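Local coordinates for protein gamma-glutamyltranspeptidase (Ggt) (Helicobacter pylori 26695, PDB 5BPK) that probably cleaves and transfers the gamma-glutamyl group of substrates such as glutathione, as an Ntn-hydrolase, at residues B[20-25]-B[37-42]. Sequence-based numbering, arbitrary orientation.
With 4UD ((2S)-amino[(5S)-4,5-dihydro-1,2-oxazol-5-yl]acetic acid), chain O.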
loop_
_atom_site.group_PDB
_atom_site.type_symbol
_atom_site.label_atom_id
_atom_site.label_comp_id
_atom_site.label_asym_id
_atom_site.label_seq_id
_atom_site.Cartn_x
_atom_site.Cartn_y
_atom_site.Cartn_z
ATOM N N ILE B 20 -5.156 -1.254 -6.771
ATOM C CA ILE B 20 -5.227 -1.093 -8.217
ATOM C C ILE B 20 -4.627 0.264 -8.662
ATOM O O ILE B 20 -4.779 0.673 -9.802
ATOM C CB ILE B 20 -6.668 -1.318 -8.748
ATOM C CG1 ILE B 20 -7.725 -0.560 -7.923
ATOM C CG2 ILE B 20 -6.967 -2.816 -8.809
ATOM C CD1 ILE B 20 -9.143 -0.678 -8.516
ATOM N N ASN B 21 -3.893 0.882 -7.731
ATOM C CA ASN B 21 -3.206 2.169 -7.837
ATOM C C ASN B 21 -4.140 3.356 -7.570
ATOM O O ASN B 21 -4.439 3.634 -6.409
ATOM C CB ASN B 21 -2.368 2.323 -9.113
ATOM C CG ASN B 21 -1.460 3.539 -9.058
ATOM O OD1 ASN B 21 -1.185 4.055 -7.976
ATOM N ND2 ASN B 21 -1.006 4.006 -10.215
ATOM N N ALA B 22 -4.599 4.059 -8.604
ATOM C CA ALA B 22 -5.532 5.157 -8.387
ATOM C C ALA B 22 -6.862 4.637 -7.837
ATOM O O ALA B 22 -7.115 3.445 -7.806
ATOM C CB ALA B 22 -5.766 5.938 -9.680
ATOM N N SER B 23 -7.693 5.558 -7.372
ATOM C CA SER B 23 -9.047 5.230 -7.000
ATOM C C SER B 23 -9.764 4.649 -8.222
ATOM O O SER B 23 -9.898 5.320 -9.263
ATOM C CB SER B 23 -9.771 6.469 -6.492
ATOM O OG SER B 23 -11.065 6.142 -6.029
ATOM N N TYR B 24 -10.217 3.400 -8.086
ATOM C CA TYR B 24 -10.845 2.620 -9.169
ATOM C C TYR B 24 -9.867 2.265 -10.301
ATOM O O TYR B 24 -10.276 1.931 -11.412
ATOM C CB TYR B 24 -12.130 3.272 -9.694
ATOM C CG TYR B 24 -13.152 3.507 -8.605
ATOM C CD1 TYR B 24 -13.983 2.477 -8.163
ATOM C CD2 TYR B 24 -13.284 4.749 -8.007
ATOM C CE1 TYR B 24 -14.910 2.685 -7.166
ATOM C CE2 TYR B 24 -14.211 4.966 -7.013
ATOM C CZ TYR B 24 -15.021 3.930 -6.595
ATOM O OH TYR B 24 -15.930 4.126 -5.594
ATOM N N GLY B 25 -8.576 2.305 -9.988
ATOM C CA GLY B 25 -7.537 1.828 -10.890
ATOM C C GLY B 25 -7.551 2.608 -12.186
ATOM O O GLY B 25 -7.593 3.855 -12.182
ATOM N N LEU B 37 -9.455 -3.101 -13.742
ATOM C CA LEU B 37 -8.012 -3.188 -13.982
ATOM C C LEU B 37 -7.242 -2.126 -13.199
ATOM O O LEU B 37 -7.698 -0.989 -13.023
ATOM C CB LEU B 37 -7.719 -2.995 -15.470
ATOM C CG LEU B 37 -8.177 -4.151 -16.344
ATOM C CD1 LEU B 37 -8.290 -3.668 -17.778
ATOM C CD2 LEU B 37 -7.235 -5.364 -16.207
ATOM N N ASN B 38 -6.056 -2.507 -12.751
ATOM C CA ASN B 38 -5.109 -1.568 -12.166
ATOM C C ASN B 38 -4.584 -0.579 -13.193
ATOM O O ASN B 38 -4.628 -0.844 -14.398
ATOM C CB ASN B 38 -3.937 -2.326 -11.542
ATOM C CG ASN B 38 -3.076 -3.021 -12.580
ATOM O OD1 ASN B 38 -2.163 -2.410 -13.146
ATOM N ND2 ASN B 38 -3.378 -4.295 -12.862
ATOM N N ASN B 39 -4.099 0.568 -12.715
ATOM C CA ASN B 39 -3.219 1.415 -13.532
ATOM C C ASN B 39 -1.817 1.470 -12.917
ATOM O O ASN B 39 -1.188 2.533 -12.798
ATOM C CB ASN B 39 -3.836 2.793 -13.870
ATOM C CG ASN B 39 -4.160 3.657 -12.654
ATOM O OD1 ASN B 39 -4.101 3.222 -11.512
ATOM N ND2 ASN B 39 -4.540 4.905 -12.921
ATOM N N GLU B 40 -1.323 0.289 -12.545
ATOM C CA GLU B 40 -0.020 0.186 -11.894
ATOM C C GLU B 40 1.146 0.531 -12.823
ATOM O O GLU B 40 2.257 0.780 -12.346
ATOM C CB GLU B 40 0.197 -1.210 -11.291
ATOM C CG GLU B 40 0.753 -1.206 -9.876
ATOM C CD GLU B 40 -0.293 -0.768 -8.856
ATOM O OE1 GLU B 40 -1.369 -1.425 -8.760
ATOM O OE2 GLU B 40 -0.041 0.232 -8.161
ATOM N N MET B 41 0.924 0.554 -14.135
ATOM C CA MET B 41 2.022 0.937 -15.043
ATOM C C MET B 41 2.524 2.356 -14.802
ATOM O O MET B 41 3.676 2.643 -15.097
ATOM C CB MET B 41 1.643 0.742 -16.515
ATOM C CG MET B 41 1.342 -0.715 -16.882
ATOM S SD MET B 41 2.761 -1.846 -16.769
ATOM C CE MET B 41 3.685 -1.381 -18.244
ATOM N N ASP B 42 1.684 3.236 -14.254
ATOM C CA ASP B 42 2.115 4.605 -13.898
ATOM C C ASP B 42 3.125 4.664 -12.732
ATOM O O ASP B 42 3.675 5.724 -12.433
ATOM C CB ASP B 42 0.910 5.499 -13.568
ATOM C CG ASP B 42 1.286 6.975 -13.478
ATOM O OD1 ASP B 42 1.653 7.555 -14.529
ATOM O OD2 ASP B 42 1.235 7.548 -12.359
HETATM C C3 4UD O . -1.794 3.187 -2.861
HETATM C C4 4UD O . -0.063 2.551 -4.098
HETATM C C5 4UD O . -1.448 3.136 -4.308
HETATM C C6 4UD O . 0.974 2.897 -5.175
HETATM C C8 4UD O . 2.234 2.140 -4.816
HETATM O O9 4UD O . 2.369 0.979 -5.114
HETATM O O10 4UD O . 3.234 2.757 -4.145
HETATM N N7 4UD O . 0.522 2.440 -6.496
HETATM O O2 4UD O . 0.400 3.095 -2.865
HETATM N N1 4UD O . -0.721 3.161 -2.143
HETATM O O HOH W 1 1.011 6.001 -10.068
#
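L37 meets G25 through its backbone: the CA of G25, a residue with positive phi, approaches L37 O at 3.5 Å in a CA-H...O contact. N38 lays its CB against CB of I20, 4.0 Å away, while its side chain, also bonded to G83 of the other chain, accepts through OD1 from E40 N, an Asx turn that leads into the 3-10 segment beginning at E40. N39 takes part in all three hydrogen bonds between the segments. Its N-H is bonded to I20 O at 158°. CG, between backbone N and carbonyl carbon (chi1 61°), comes near C and O of G25. OD1 receives A22 N on a lone pair, in plane, at 3.1 Å; ND2 is bonded to E128 O of the other chain. N39 O accepts from two opposite faces: N21 ND2, 3.0 Å away and 56° out of the carbonyl plane, and D42 N. In E40, bent at chi2, OE2 lies 3.3 Å from CB of N21. Both residues contribute to the inhibitor pocket: the ligand's amino N7 is hydrogen-bonded to N21 OD1 at 2.8 Å, which also bonds Y54, and gives OE2 a weak bond; R103 of the other chain pairs with OE2. At D42, one water joins OD2 to N21 ND2; OD2 also accepts from L53 N, and OD1 bonds S127 of the other chain. Both segments belong to the long loop, buried where it meets the other chain, that connects strands 13-19 and 77-81.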